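Local coordinates for importin subunit beta-1 (Saccharomyces cerevisiae, PDB 5OWU), which carries proteins into the nucleus as the importin beta subunit, by associating with importin alpha, which binds the classical nuclear localization signal of the cargo, at residues Thr544-Lys549 / Leu577-Ala582; Asp548-Thr553 / Met599-Arg604; Met554-Asn559 / Gln567-Leu572; Leu606-Lys609 / Phe613-Asp616. One frame throughout, in Å; residues are numbered along the deposited sequence.

In the fold
Helix 536-553 supplies the start of two contacts. Interaction 1 runs from 544-549 to 577-582 on helix 563-586, closing a loop inside HEAT repeat 13. Interaction 2 begins from the same stretch of helix, at 548-553, but reaches further, to 599-604 on helix 595-607, and so ties HEAT 13 to HEAT 14. L580 of interaction 1 packs on F602 of interaction 2. Interaction 3, between the 554-559 loop and 567-572, is nested inside both loops, and touches interaction 2 where M554 meets L601. Interaction 4 follows all three in series, closing the short loop of HEAT 14; its K608 lies near E558 of interaction 3.

Interaction 1: Thr544-Lys549 / Leu577-Ala582; sequences TFVMDK and LTVLAA
V546 points from helix 536-553 toward helix 563-586 and divides its two methyls between two neighbouring residues, V579 and L580. Its CB touches nothing across the gap; the contact starts one bond further out. There CG1, anti to the carbonyl carbon (chi1 -66°), lies 3.6 Å from CG1 of V579, the tightest approach of the pair, and also grazes the V579 CB. The second methyl, CG2, is set between the backbone N and the carbonyl carbon and turns to the next residue, meeting CD1 of L580 at 4.0 Å. A short beta-branched side chain suits this position because its width is spread right beside the backbone, where the helices come nearest: the CA atoms of V546 and L580 are 6.2 Å apart. L580 starts off obliquely to the opposite helix, yet its CD1 swings in to bridge two residues, since it also touches CG of M547 at 3.8 Å. Those two side chains cross at about a right angle. The flexible thioether of M547 then bends at chi3 and, with L580, continues the apolar surface to L598 of helix 595-607, while V579 rests on F521 and T525 of helix 516-530. This buried seam is held by apolar packing, with no hydrogen bond between the segments. The segment axes approach to 9.4 Å and run at 136° to each other, closer to antiparallel than to parallel, as in the paired helices of a HEAT repeat, here the thirteenth.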
loop_
_atom_site.group_PDB
_atom_site.type_symbol
_atom_site.label_atom_id
_atom_site.label_comp_id
_atom_site.label_asym_id
_atom_site.label_seq_id
_atom_site.Cartn_x
_atom_site.Cartn_y
_atom_site.Cartn_z
ATOM N N THR A 544 -34.983 -3.854 9.641
ATOM C CA THR A 544 -35.799 -5.063 9.632
ATOM C C THR A 544 -35.151 -6.153 8.798
ATOM O O THR A 544 -35.078 -7.314 9.224
ATOM C CB THR A 544 -37.196 -4.739 9.091
ATOM O OG1 THR A 544 -37.848 -3.825 9.973
ATOM C CG2 THR A 544 -38.057 -5.995 8.953
ATOM N N PHE A 545 -34.652 -5.796 7.613
ATOM C CA PHE A 545 -34.114 -6.809 6.718
ATOM C C PHE A 545 -32.895 -7.483 7.329
ATOM O O PHE A 545 -32.775 -8.714 7.297
ATOM C CB PHE A 545 -33.762 -6.197 5.359
ATOM C CG PHE A 545 -32.828 -7.054 4.542
ATOM C CD1 PHE A 545 -33.284 -8.203 3.920
ATOM C CD2 PHE A 545 -31.494 -6.723 4.419
ATOM C CE1 PHE A 545 -32.422 -8.995 3.179
ATOM C CE2 PHE A 545 -30.633 -7.508 3.678
ATOM C CZ PHE A 545 -31.088 -8.638 3.064
ATOM N N VAL A 546 -31.979 -6.701 7.908
ATOM C CA VAL A 546 -30.713 -7.309 8.304
ATOM C C VAL A 546 -30.906 -8.156 9.555
ATOM O O VAL A 546 -30.429 -9.295 9.629
ATOM C CB VAL A 546 -29.613 -6.241 8.477
ATOM C CG1 VAL A 546 -29.289 -5.603 7.122
ATOM C CG2 VAL A 546 -30.002 -5.188 9.515
ATOM N N MET A 547 -31.660 -7.647 10.530
ATOM C CA MET A 547 -31.947 -8.429 11.728
ATOM C C MET A 547 -32.582 -9.762 11.353
ATOM O O MET A 547 -32.030 -10.834 11.644
ATOM C CB MET A 547 -32.831 -7.614 12.676
ATOM C CG MET A 547 -32.080 -6.410 13.250
ATOM S SD MET A 547 -32.925 -5.417 14.495
ATOM C CE MET A 547 -34.447 -4.967 13.658
ATOM N N ASP A 548 -33.719 -9.718 10.652
ATOM C CA ASP A 548 -34.335 -10.943 10.155
ATOM C C ASP A 548 -33.315 -11.797 9.409
ATOM O O ASP A 548 -33.217 -13.011 9.626
ATOM C CB ASP A 548 -35.520 -10.599 9.247
ATOM C CG ASP A 548 -36.636 -9.860 9.981
ATOM O OD1 ASP A 548 -36.404 -9.374 11.108
ATOM O OD2 ASP A 548 -37.748 -9.751 9.417
ATOM N N LYS A 549 -32.521 -11.168 8.538
ATOM C CA LYS A 549 -31.586 -11.941 7.728
ATOM C C LYS A 549 -30.567 -12.645 8.606
ATOM O O LYS A 549 -30.226 -13.813 8.369
ATOM C CB LYS A 549 -30.888 -11.034 6.718
ATOM C CG LYS A 549 -30.110 -11.788 5.648
ATOM C CD LYS A 549 -31.057 -12.466 4.662
ATOM C CE LYS A 549 -30.296 -13.310 3.663
ATOM N NZ LYS A 549 -31.198 -13.964 2.675
ATOM N N LEU A 577 -23.565 -8.483 9.575
ATOM C CA LEU A 577 -23.194 -7.832 10.827
ATOM C C LEU A 577 -22.622 -6.439 10.578
ATOM O O LEU A 577 -22.847 -5.521 11.371
ATOM C CB LEU A 577 -22.204 -8.710 11.600
ATOM C CG LEU A 577 -22.819 -9.995 12.179
ATOM C CD1 LEU A 577 -21.755 -11.004 12.548
ATOM C CD2 LEU A 577 -23.704 -9.699 13.381
ATOM N N THR A 578 -21.895 -6.253 9.476
ATOM C CA THR A 578 -21.390 -4.921 9.136
ATOM C C THR A 578 -22.544 -3.947 8.911
ATOM O O THR A 578 -22.584 -2.851 9.502
ATOM C CB THR A 578 -20.490 -5.018 7.901
ATOM O OG1 THR A 578 -19.407 -5.921 8.177
ATOM C CG2 THR A 578 -19.917 -3.647 7.510
ATOM N N VAL A 579 -23.517 -4.338 8.080
ATOM C CA VAL A 579 -24.665 -3.454 7.872
ATOM C C VAL A 579 -25.400 -3.218 9.185
ATOM O O VAL A 579 -25.855 -2.105 9.464
ATOM C CB VAL A 579 -25.617 -4.017 6.802
ATOM C CG1 VAL A 579 -26.779 -3.045 6.569
ATOM C CG2 VAL A 579 -24.876 -4.264 5.508
ATOM N N LEU A 580 -25.549 -4.266 9.997
ATOM C CA LEU A 580 -26.279 -4.147 11.256
ATOM C C LEU A 580 -25.592 -3.168 12.195
ATOM O O LEU A 580 -26.252 -2.363 12.861
ATOM C CB LEU A 580 -26.410 -5.524 11.910
ATOM C CG LEU A 580 -27.094 -5.607 13.280
ATOM C CD1 LEU A 580 -28.507 -5.054 13.231
ATOM C CD2 LEU A 580 -27.106 -7.051 13.772
ATOM N N ALA A 581 -24.261 -3.217 12.261
ATOM C CA ALA A 581 -23.538 -2.246 13.070
ATOM C C ALA A 581 -23.811 -0.833 12.581
ATOM O O ALA A 581 -24.043 0.078 13.390
ATOM C CB ALA A 581 -22.040 -2.549 13.048
ATOM N N ALA A 582 -23.810 -0.630 11.253
ATOM C CA ALA A 582 -24.113 0.705 10.736
ATOM C C ALA A 582 -25.535 1.133 11.097
ATOM O O ALA A 582 -25.773 2.297 11.446
ATOM C CB ALA A 582 -23.910 0.754 9.219
#

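Interaction 2: Asp548-Thr553 / Met599-Arg604; sequences DKLGQT and MGLFFR
L550 lays its CD2 methyl against the ring of F602, 4.1 Å from CE1, with the two side chains at about a right angle. The same methyl lies 4.3 Å from CD1 of L601, so a single branch of leucine serves both neighbours. With CG anti to the backbone N (chi1 -175°), the isobutyl group extends away from its own helix and brings that branch across. F602 begins by pointing away from helix 536-553, but its ring reaches back far enough for CE1 to meet the leucine methyl obliquely. This is apolar packing between successive HEAT repeats, in which the first helix of HEAT 13 is joined to the first helix of HEAT 14 by branched and aromatic side chains. The CD2 methyl of L550 also packs on L577 and L580 of helix 563-586, and the F602 ring is covered on its own repeat by V618, A621 and I622 of helix 615-629. Polar groups near the end of helix 536-553 find partners away from the interface. T553 OG1 donates to the backbone O of L550 at 2.7 Å, in the carbonyl plane and on a lone pair, while K549 NZ, which also bonds N508, gives a hydrogen bond to OE1 of Q552 at 3.0 Å.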
loop_
_atom_site.group_PDB
_atom_site.type_symbol
_atom_site.label_atom_id
_atom_site.label_comp_id
_atom_site.label_asym_id
_atom_site.label_seq_id
_atom_site.Cartn_x
_atom_site.Cartn_y
_atom_site.Cartn_z
ATOM N N ASP A 548 -33.719 -9.718 10.652
ATOM C CA ASP A 548 -34.335 -10.943 10.155
ATOM C C ASP A 548 -33.315 -11.797 9.409
ATOM O O ASP A 548 -33.217 -13.011 9.626
ATOM C CB ASP A 548 -35.520 -10.599 9.247
ATOM C CG ASP A 548 -36.636 -9.860 9.981
ATOM O OD1 ASP A 548 -36.404 -9.374 11.108
ATOM O OD2 ASP A 548 -37.748 -9.751 9.417
ATOM N N LYS A 549 -32.521 -11.168 8.538
ATOM C CA LYS A 549 -31.586 -11.941 7.728
ATOM C C LYS A 549 -30.567 -12.645 8.606
ATOM O O LYS A 549 -30.226 -13.813 8.369
ATOM C CB LYS A 549 -30.888 -11.034 6.718
ATOM C CG LYS A 549 -30.110 -11.788 5.648
ATOM C CD LYS A 549 -31.057 -12.466 4.662
ATOM C CE LYS A 549 -30.296 -13.310 3.663
ATOM N NZ LYS A 549 -31.198 -13.964 2.675
ATOM N N LEU A 550 -30.073 -11.958 9.635
ATOM C CA LEU A 550 -29.157 -12.620 10.549
ATOM C C LEU A 550 -29.817 -13.869 11.117
ATOM O O LEU A 550 -29.242 -14.965 11.081
ATOM C CB LEU A 550 -28.731 -11.657 11.660
ATOM C CG LEU A 550 -27.677 -12.150 12.653
ATOM C CD1 LEU A 550 -26.403 -12.550 11.933
ATOM C CD2 LEU A 550 -27.395 -11.081 13.714
ATOM N N GLY A 551 -31.060 -13.729 11.588
ATOM C CA GLY A 551 -31.785 -14.883 12.091
ATOM C C GLY A 551 -31.786 -16.015 11.092
ATOM O O GLY A 551 -31.506 -17.167 11.438
ATOM N N GLN A 552 -32.046 -15.693 9.825
ATOM C CA GLN A 552 -32.134 -16.736 8.815
ATOM C C GLN A 552 -30.821 -17.493 8.712
ATOM O O GLN A 552 -30.804 -18.731 8.685
ATOM C CB GLN A 552 -32.521 -16.122 7.473
ATOM C CG GLN A 552 -32.739 -17.131 6.380
ATOM C CD GLN A 552 -32.923 -16.472 5.038
ATOM O OE1 GLN A 552 -31.972 -16.332 4.267
ATOM N NE2 GLN A 552 -34.147 -16.050 4.755
ATOM N N THR A 553 -29.697 -16.766 8.693
ATOM C CA THR A 553 -28.423 -17.459 8.543
ATOM C C THR A 553 -28.159 -18.351 9.740
ATOM O O THR A 553 -27.468 -19.372 9.621
ATOM C CB THR A 553 -27.267 -16.470 8.362
ATOM O OG1 THR A 553 -27.097 -15.687 9.553
ATOM C CG2 THR A 553 -27.511 -15.560 7.154
ATOM N N MET A 599 -28.580 -8.978 21.541
ATOM C CA MET A 599 -27.511 -9.575 22.331
ATOM C C MET A 599 -27.695 -11.082 22.412
ATOM O O MET A 599 -26.719 -11.840 22.317
ATOM C CB MET A 599 -27.458 -8.941 23.724
ATOM C CG MET A 599 -26.927 -7.498 23.732
ATOM S SD MET A 599 -25.275 -7.303 23.013
ATOM C CE MET A 599 -24.305 -8.396 24.049
ATOM N N GLY A 600 -28.946 -11.537 22.524
ATOM C CA GLY A 600 -29.195 -12.967 22.485
ATOM C C GLY A 600 -28.568 -13.611 21.267
ATOM O O GLY A 600 -27.900 -14.645 21.362
ATOM N N LEU A 601 -28.748 -12.986 20.102
ATOM C CA LEU A 601 -28.141 -13.504 18.883
ATOM C C LEU A 601 -26.624 -13.413 18.946
ATOM O O LEU A 601 -25.913 -14.373 18.612
ATOM C CB LEU A 601 -28.692 -12.739 17.681
ATOM C CG LEU A 601 -30.197 -12.861 17.485
ATOM C CD1 LEU A 601 -30.652 -11.977 16.314
ATOM C CD2 LEU A 601 -30.592 -14.328 17.300
ATOM N N PHE A 602 -26.104 -12.279 19.420
ATOM C CA PHE A 602 -24.660 -12.087 19.393
ATOM C C PHE A 602 -23.965 -13.118 20.274
ATOM O O PHE A 602 -23.029 -13.799 19.835
ATOM C CB PHE A 602 -24.318 -10.657 19.816
ATOM C CG PHE A 602 -24.841 -9.595 18.868
ATOM C CD1 PHE A 602 -25.088 -9.887 17.531
ATOM C CD2 PHE A 602 -25.087 -8.308 19.316
ATOM C CE1 PHE A 602 -25.570 -8.919 16.667
ATOM C CE2 PHE A 602 -25.570 -7.332 18.451
ATOM C CZ PHE A 602 -25.808 -7.640 17.126
ATOM N N PHE A 603 -24.446 -13.292 21.504
ATOM C CA PHE A 603 -23.894 -14.342 22.348
ATOM C C PHE A 603 -23.974 -15.696 21.659
ATOM O O PHE A 603 -22.999 -16.457 21.660
ATOM C CB PHE A 603 -24.612 -14.366 23.697
ATOM C CG PHE A 603 -24.243 -13.221 24.593
ATOM C CD1 PHE A 603 -22.915 -12.888 24.791
ATOM C CD2 PHE A 603 -25.220 -12.460 25.213
ATOM C CE1 PHE A 603 -22.567 -11.827 25.606
ATOM C CE2 PHE A 603 -24.875 -11.399 26.030
ATOM C CZ PHE A 603 -23.548 -11.084 26.225
ATOM N N ARG A 604 -25.108 -16.004 21.023
ATOM C CA ARG A 604 -25.193 -17.274 20.317
ATOM C C ARG A 604 -24.092 -17.369 19.271
ATOM O O ARG A 604 -23.352 -18.361 19.213
ATOM C CB ARG A 604 -26.581 -17.444 19.698
ATOM C CG ARG A 604 -27.646 -17.813 20.726
ATOM C CD ARG A 604 -29.047 -17.698 20.164
ATOM N NE ARG A 604 -29.233 -18.528 18.980
ATOM C CZ ARG A 604 -30.289 -18.456 18.176
ATOM N NH1 ARG A 604 -31.259 -17.585 18.422
ATOM N NH2 ARG A 604 -30.371 -19.248 17.116
#

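Interaction 3: Met554-Asn559 / Gln567-Leu572; sequences MSVDEN and QSLQEL
L569 presents its CD2 methyl to the loop that leads from helix 536-553 into helix 563-586, and two side chains of that loop close on it. V556 comes tip to tip, its CG1 standing 4.1 Å from CD2 of L569; E558 crosses at about a right angle and touches the same methyl with CG, at 3.9 Å. This is the close part of the contact, and it is extended inward by the other methyl of L569, CD1, which packs on CB of T553, and by L561, which touches both V556 and L569. Leucine suits the place because its forked end can meet the loop with one branch and the end of the preceding helix with the other. The outer side is looser and polar. E558 keeps its aliphatic stem against the leucine, and with the chain extended beyond CG its carboxylate is carried past the methyl, where it makes a long, weak ion pair with K608. D557, pointing away from the helix, shapes the backbone instead: its OD1 accepts from the N of N559 at 3.0 Å, forming an Asx turn in which the N-H arrives from above the carboxylate plane. No hydrogen bond joins the two segments. The chemistry therefore implies that this surface corner of HEAT 13 is held by a small apolar patch, with D557 exposed to solvent and the E558 carboxylate lying beyond the patch, near K608.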
loop_
_atom_site.group_PDB
_atom_site.type_symbol
_atom_site.label_atom_id
_atom_site.label_comp_id
_atom_site.label_asym_id
_atom_site.label_seq_id
_atom_site.Cartn_x
_atom_site.Cartn_y
_atom_site.Cartn_z
ATOM N N MET A 554 -28.712 -18.003 10.892
ATOM C CA MET A 554 -28.451 -18.792 12.079
ATOM C C MET A 554 -29.383 -19.986 12.188
ATOM O O MET A 554 -29.267 -20.759 13.145
ATOM C CB MET A 554 -28.543 -17.896 13.310
ATOM C CG MET A 554 -27.425 -16.843 13.334
ATOM S SD MET A 554 -27.632 -15.649 14.677
ATOM C CE MET A 554 -29.159 -14.920 14.184
ATOM N N SER A 555 -30.282 -20.171 11.221
ATOM C CA SER A 555 -31.065 -21.396 11.131
ATOM C C SER A 555 -30.361 -22.472 10.312
ATOM O O SER A 555 -30.885 -23.586 10.199
ATOM C CB SER A 555 -32.446 -21.103 10.523
ATOM O OG SER A 555 -32.380 -20.906 9.115
ATOM N N VAL A 556 -29.190 -22.169 9.755
ATOM C CA VAL A 556 -28.488 -23.074 8.848
ATOM C C VAL A 556 -27.664 -24.060 9.662
ATOM O O VAL A 556 -26.811 -23.659 10.460
ATOM C CB VAL A 556 -27.592 -22.298 7.869
ATOM C CG1 VAL A 556 -26.741 -23.251 7.018
ATOM C CG2 VAL A 556 -28.428 -21.401 6.967
ATOM N N ASP A 557 -27.892 -25.347 9.435
ATOM C CA ASP A 557 -27.131 -26.395 10.108
ATOM C C ASP A 557 -25.758 -26.504 9.447
ATOM O O ASP A 557 -25.640 -26.974 8.315
ATOM C CB ASP A 557 -27.887 -27.716 10.044
ATOM C CG ASP A 557 -27.078 -28.880 10.582
ATOM O OD1 ASP A 557 -25.996 -28.649 11.177
ATOM O OD2 ASP A 557 -27.536 -30.027 10.418
ATOM N N GLU A 558 -24.714 -26.083 10.157
ATOM C CA GLU A 558 -23.386 -26.005 9.559
ATOM C C GLU A 558 -22.731 -27.362 9.370
ATOM O O GLU A 558 -21.720 -27.440 8.666
ATOM C CB GLU A 558 -22.483 -25.126 10.414
ATOM C CG GLU A 558 -22.972 -23.705 10.516
ATOM C CD GLU A 558 -22.150 -22.877 11.479
ATOM O OE1 GLU A 558 -20.999 -22.543 11.139
ATOM O OE2 GLU A 558 -22.656 -22.573 12.577
ATOM N N ASN A 559 -23.271 -28.422 9.969
ATOM C CA ASN A 559 -22.709 -29.756 9.799
ATOM C C ASN A 559 -23.112 -30.402 8.483
ATOM O O ASN A 559 -22.670 -31.519 8.199
ATOM C CB ASN A 559 -23.125 -30.659 10.971
ATOM C CG ASN A 559 -22.367 -30.338 12.244
ATOM O OD1 ASN A 559 -21.261 -29.803 12.189
ATOM N ND2 ASN A 559 -22.960 -30.650 13.398
ATOM N N GLN A 567 -17.391 -21.195 4.378
ATOM C CA GLN A 567 -16.788 -19.886 4.139
ATOM C C GLN A 567 -17.809 -18.911 3.572
ATOM O O GLN A 567 -17.829 -17.729 3.941
ATOM C CB GLN A 567 -15.599 -20.015 3.182
ATOM C CG GLN A 567 -14.432 -20.805 3.750
ATOM C CD GLN A 567 -13.353 -21.091 2.717
ATOM O OE1 GLN A 567 -13.621 -21.128 1.514
ATOM N NE2 GLN A 567 -12.126 -21.295 3.185
ATOM N N SER A 568 -18.665 -19.387 2.666
ATOM C CA SER A 568 -19.694 -18.521 2.102
ATOM C C SER A 568 -20.649 -18.042 3.187
ATOM O O SER A 568 -20.949 -16.844 3.290
ATOM C CB SER A 568 -20.444 -19.266 0.997
ATOM O OG SER A 568 -21.520 -18.492 0.504
ATOM N N LEU A 569 -21.117 -18.966 4.027
ATOM C CA LEU A 569 -21.992 -18.586 5.128
ATOM C C LEU A 569 -21.316 -17.575 6.049
ATOM O O LEU A 569 -21.939 -16.592 6.469
ATOM C CB LEU A 569 -22.414 -19.833 5.910
ATOM C CG LEU A 569 -23.306 -19.590 7.127
ATOM C CD1 LEU A 569 -24.638 -18.971 6.716
ATOM C CD2 LEU A 569 -23.523 -20.891 7.884
ATOM N N GLN A 570 -20.042 -17.799 6.381
ATOM C CA GLN A 570 -19.334 -16.878 7.268
ATOM C C GLN A 570 -19.230 -15.483 6.652
ATOM O O GLN A 570 -19.470 -14.476 7.330
ATOM C CB GLN A 570 -17.948 -17.436 7.595
ATOM C CG GLN A 570 -17.977 -18.473 8.715
ATOM C CD GLN A 570 -16.919 -19.557 8.567
ATOM O OE1 GLN A 570 -16.045 -19.477 7.702
ATOM N NE2 GLN A 570 -16.991 -20.575 9.420
ATOM N N GLU A 571 -18.868 -15.405 5.366
ATOM C CA GLU A 571 -18.798 -14.106 4.692
ATOM C C GLU A 571 -20.160 -13.420 4.676
ATOM O O GLU A 571 -20.249 -12.204 4.875
ATOM C CB GLU A 571 -18.266 -14.279 3.268
ATOM C CG GLU A 571 -18.379 -13.040 2.358
ATOM C CD GLU A 571 -17.445 -11.909 2.766
ATOM O OE1 GLU A 571 -16.647 -12.104 3.708
ATOM O OE2 GLU A 571 -17.512 -10.823 2.142
ATOM N N LEU A 572 -21.235 -14.184 4.450
ATOM C CA LEU A 572 -22.575 -13.601 4.470
ATOM C C LEU A 572 -22.917 -13.044 5.847
ATOM O O LEU A 572 -23.477 -11.945 5.964
ATOM C CB LEU A 572 -23.609 -14.642 4.044
ATOM C CG LEU A 572 -25.074 -14.251 4.241
ATOM C CD1 LEU A 572 -25.411 -12.957 3.473
ATOM C CD2 LEU A 572 -25.978 -15.382 3.802
#

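Interaction 4: Leu606-Lys609 / Phe613-Asp616; sequences LEKK and FIED
The carboxylate of E615, the flat group nearest L606, takes neither a face nor an edge contact from it: CD2 of L606 meets the glutamate at CB, 4.0 Å away, while OE1 of E615 stays 5.0 Å from that methyl. F613 packs through its CB on the side-chain amide carbon, CD, of Q570 on helix 563-586. The two segments flank the short loop between helices 595-607 and 615-629, the helical hairpin of HEAT 14. L606 is buried, and a leucine fits because its CD2 can lie across the first turn of the following helix while the side chain also packs on V618, F619 and I622. With CG between its backbone N and carbonyl carbon (chi1 61°), E615 holds the rest of its chain farther from the methyl than CB, and the leucine rests at the base of the side chain. K608, the first residue to leave helical geometry, directs its side chain to I614 and crosses it at about a right angle. Lysine can serve here because its chain is long enough, and its bend at chi3 (46°) brings NZ round to the CD1 methyl of I614, 4.1 Å away.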
loop_
_atom_site.group_PDB
_atom_site.type_symbol
_atom_site.label_atom_id
_atom_site.label_comp_id
_atom_site.label_asym_id
_atom_site.label_seq_id
_atom_site.Cartn_x
_atom_site.Cartn_y
_atom_site.Cartn_z
ATOM N N LEU A 606 -21.299 -15.922 19.333
ATOM C CA LEU A 606 -20.015 -16.054 20.011
ATOM C C LEU A 606 -19.808 -17.458 20.559
ATOM O O LEU A 606 -18.662 -17.901 20.696
ATOM C CB LEU A 606 -19.903 -15.028 21.142
ATOM C CG LEU A 606 -19.721 -13.554 20.762
ATOM C CD1 LEU A 606 -19.649 -12.693 22.010
ATOM C CD2 LEU A 606 -18.479 -13.335 19.904
ATOM N N GLU A 607 -20.887 -18.173 20.879
ATOM C CA GLU A 607 -20.744 -19.522 21.412
ATOM C C GLU A 607 -20.717 -20.585 20.325
ATOM O O GLU A 607 -20.466 -21.757 20.630
ATOM C CB GLU A 607 -21.872 -19.829 22.403
ATOM C CG GLU A 607 -21.644 -19.247 23.787
ATOM C CD GLU A 607 -20.362 -19.754 24.440
ATOM O OE1 GLU A 607 -19.751 -20.707 23.911
ATOM O OE2 GLU A 607 -19.955 -19.185 25.476
ATOM N N LYS A 608 -20.964 -20.202 19.077
ATOM C CA LYS A 608 -20.854 -21.128 17.963
ATOM C C LYS A 608 -19.464 -21.744 17.900
ATOM O O LYS A 608 -18.466 -21.123 18.272
ATOM C CB LYS A 608 -21.129 -20.402 16.649
ATOM C CG LYS A 608 -22.516 -20.614 16.096
ATOM C CD LYS A 608 -22.740 -19.817 14.823
ATOM C CE LYS A 608 -21.579 -19.918 13.823
ATOM N NZ LYS A 608 -21.863 -19.172 12.570
ATOM N N LYS A 609 -19.400 -22.973 17.396
ATOM C CA LYS A 609 -18.117 -23.521 16.988
ATOM C C LYS A 609 -17.586 -22.736 15.793
ATOM O O LYS A 609 -18.348 -22.269 14.941
ATOM C CB LYS A 609 -18.240 -25.003 16.630
ATOM C CG LYS A 609 -16.917 -25.609 16.168
ATOM C CD LYS A 609 -16.983 -27.109 15.948
ATOM C CE LYS A 609 -15.627 -27.631 15.473
ATOM N NZ LYS A 609 -14.552 -27.384 16.476
ATOM N N PHE A 613 -14.122 -17.013 13.305
ATOM C CA PHE A 613 -14.175 -16.456 11.956
ATOM C C PHE A 613 -15.082 -15.231 11.863
ATOM O O PHE A 613 -14.842 -14.361 11.019
ATOM C CB PHE A 613 -14.634 -17.528 10.962
ATOM C CG PHE A 613 -13.735 -18.736 10.912
ATOM C CD1 PHE A 613 -13.960 -19.817 11.745
ATOM C CD2 PHE A 613 -12.664 -18.793 10.032
ATOM C CE1 PHE A 613 -13.141 -20.928 11.707
ATOM C CE2 PHE A 613 -11.842 -19.906 9.989
ATOM C CZ PHE A 613 -12.082 -20.972 10.827
ATOM N N ILE A 614 -16.110 -15.133 12.709
ATOM C CA ILE A 614 -17.015 -13.987 12.709
ATOM C C ILE A 614 -16.959 -13.174 13.998
ATOM O O ILE A 614 -17.626 -12.138 14.084
ATOM C CB ILE A 614 -18.469 -14.418 12.434
ATOM C CG1 ILE A 614 -18.941 -15.412 13.489
ATOM C CG2 ILE A 614 -18.594 -15.009 11.039
ATOM C CD1 ILE A 614 -20.437 -15.442 13.642
ATOM N N GLU A 615 -16.197 -13.605 15.010
ATOM C CA GLU A 615 -16.262 -12.917 16.298
ATOM C C GLU A 615 -15.845 -11.457 16.175
ATOM O O GLU A 615 -16.302 -10.617 16.951
ATOM C CB GLU A 615 -15.400 -13.632 17.344
ATOM C CG GLU A 615 -13.918 -13.724 17.021
ATOM C CD GLU A 615 -13.102 -14.327 18.161
ATOM O OE1 GLU A 615 -13.616 -14.414 19.302
ATOM O OE2 GLU A 615 -11.942 -14.714 17.913
ATOM N N ASP A 616 -14.976 -11.138 15.219
ATOM C CA ASP A 616 -14.587 -9.749 14.999
ATOM C C ASP A 616 -15.794 -8.895 14.616
ATOM O O ASP A 616 -16.038 -7.830 15.206
ATOM C CB ASP A 616 -13.510 -9.696 13.915
ATOM C CG ASP A 616 -12.768 -8.382 13.896
ATOM O OD1 ASP A 616 -12.356 -7.919 14.981
ATOM O OD2 ASP A 616 -12.594 -7.814 12.795
#